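PDB 4CHJ: IMC sub-compartment protein ISP3 from Toxoplasma gondii, which is an inner membrane complex protein with a pleckstrin homology fold, belonging to a group of proteins critical for replication of the parasite. Local coordinates for residues Val138-Leu141 with Asp142-Lys146. Numbering follows the deposited sequence.
Sequences VSFL and DDEIK
V138 O accepts D142 N at 2.9 Å, and the same i to i+4 step carries S139 O to D143 N, F140 O to E144 N and L141 O to I145 N, all within the α-helix 131-149. The telling side-chain pair is F140 and E144, one turn apart. With CG anti to the backbone N (chi1 163°), the F140 ring stands out from the helix and leans a little toward its C-terminal end, beside E144. E144 CG, set anti to its carbonyl carbon (chi1 -65°), lies over one face of the ring in a CH-pi contact, 4.2 Å from the centroid and offset toward the rim. The bend at chi2 then brings the carboxylate round to F140 CE1, which OE2 approaches to 3.4 Å, the carboxylate and ring planes standing 57° apart. The other oxygen, OE1, forms a salt bridge with K147, while R66 makes only a long, weak ion pair with OE2; both positive charges probably steady the largely buried acid. I145 CG1 sits 3.2 Å from L141 O, the carbonyl one turn back that also accepts the I145 backbone N-H. D143 OD2 lies 3.3 Å from S139 O, two acceptors with no bond between them. V138, L141 and I145 face the sheet: V138 and L141 both meet V90, L141 also reaches F115, and I145 packs on I87. That apolar stripe seats the helix against strands 87-91 and 113-117, as expected of the C-terminal helix that closes one end of the β-barrel in a pleckstrin homology fold.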
loop_
_atom_site.group_PDB
_atom_site.type_symbol
_atom_site.label_atom_id
_atom_site.label_comp_id
_atom_site.label_asym_id
_atom_site.label_seq_id
_atom_site.Cartn_x
_atom_site.Cartn_y
_atom_site.Cartn_z
ATOM N N VAL A 138 0.105 0.860 5.285
ATOM C CA VAL A 138 1.511 0.890 5.673
ATOM C C VAL A 138 1.844 -0.209 6.731
ATOM O O VAL A 138 2.843 -0.946 6.604
ATOM C CB VAL A 138 1.942 2.306 6.165
ATOM C CG1 VAL A 138 3.351 2.278 6.746
ATOM C CG2 VAL A 138 1.913 3.313 5.023
ATOM N N SER A 139 0.986 -0.354 7.731
ATOM C CA SER A 139 1.217 -1.333 8.798
ATOM C C SER A 139 1.027 -2.735 8.282
ATOM O O SER A 139 1.772 -3.634 8.644
ATOM C CB SER A 139 0.284 -1.075 9.966
ATOM O OG SER A 139 0.735 0.053 10.686
ATOM N N PHE A 140 0.044 -2.920 7.413
ATOM C CA PHE A 140 -0.178 -4.223 6.817
ATOM C C PHE A 140 1.037 -4.629 5.990
ATOM O O PHE A 140 1.501 -5.761 6.067
ATOM C CB PHE A 140 -1.433 -4.189 5.946
ATOM C CG PHE A 140 -1.540 -5.336 4.989
ATOM C CD1 PHE A 140 -1.655 -6.629 5.452
ATOM C CD2 PHE A 140 -1.518 -5.117 3.626
ATOM C CE1 PHE A 140 -1.751 -7.687 4.574
ATOM C CE2 PHE A 140 -1.615 -6.169 2.740
ATOM C CZ PHE A 140 -1.730 -7.457 3.215
ATOM N N LEU A 141 1.561 -3.685 5.219
ATOM C CA LEU A 141 2.731 -3.929 4.389
ATOM C C LEU A 141 3.936 -4.251 5.251
ATOM O O LEU A 141 4.743 -5.107 4.912
ATOM C CB LEU A 141 3.027 -2.724 3.496
ATOM C CG LEU A 141 2.094 -2.516 2.306
ATOM C CD1 LEU A 141 2.632 -1.433 1.388
ATOM C CD2 LEU A 141 1.897 -3.815 1.547
ATOM N N ASP A 142 4.056 -3.552 6.370
ATOM C CA ASP A 142 5.182 -3.741 7.263
ATOM C C ASP A 142 5.212 -5.160 7.804
ATOM O O ASP A 142 6.270 -5.772 7.888
ATOM C CB ASP A 142 5.096 -2.758 8.425
ATOM C CG ASP A 142 6.341 -1.922 8.568
ATOM O OD1 ASP A 142 7.416 -2.498 8.831
ATOM O OD2 ASP A 142 6.246 -0.687 8.421
ATOM N N ASP A 143 4.047 -5.685 8.165
ATOM C CA ASP A 143 3.962 -7.043 8.678
ATOM C C ASP A 143 4.383 -8.066 7.634
ATOM O O ASP A 143 5.090 -9.018 7.942
ATOM C CB ASP A 143 2.543 -7.346 9.153
ATOM C CG ASP A 143 2.137 -6.504 10.335
ATOM O OD1 ASP A 143 3.027 -6.070 11.089
ATOM O OD2 ASP A 143 0.926 -6.274 10.512
ATOM N N GLU A 144 3.949 -7.856 6.398
ATOM C CA GLU A 144 4.245 -8.784 5.311
ATOM C C GLU A 144 5.719 -8.805 5.016
ATOM O O GLU A 144 6.299 -9.852 4.809
ATOM C CB GLU A 144 3.484 -8.379 4.064
ATOM C CG GLU A 144 1.988 -8.502 4.243
ATOM C CD GLU A 144 1.571 -9.910 4.666
ATOM O OE1 GLU A 144 2.285 -10.876 4.289
ATOM O OE2 GLU A 144 0.529 -10.048 5.366
ATOM N N ILE A 145 6.328 -7.635 5.070
ATOM C CA ILE A 145 7.751 -7.480 4.804
ATOM C C ILE A 145 8.618 -8.172 5.860
ATOM O O ILE A 145 9.596 -8.831 5.530
ATOM C CB ILE A 145 8.115 -5.991 4.753
ATOM C CG1 ILE A 145 7.564 -5.385 3.468
ATOM C CG2 ILE A 145 9.627 -5.793 4.847
ATOM C CD1 ILE A 145 7.572 -3.880 3.464
ATOM N N LYS A 146 8.259 -7.990 7.128
ATOM C CA LYS A 146 8.928 -8.667 8.227
ATOM C C LYS A 146 8.828 -10.175 8.055
ATOM O O LYS A 146 9.842 -10.872 8.078
ATOM C CB LYS A 146 8.322 -8.236 9.562
ATOM C CG LYS A 146 8.814 -6.871 10.037
ATOM C CD LYS A 146 7.798 -6.136 10.921
ATOM C CE LYS A 146 7.801 -6.640 12.366
ATOM N NZ LYS A 146 7.408 -5.585 13.346
#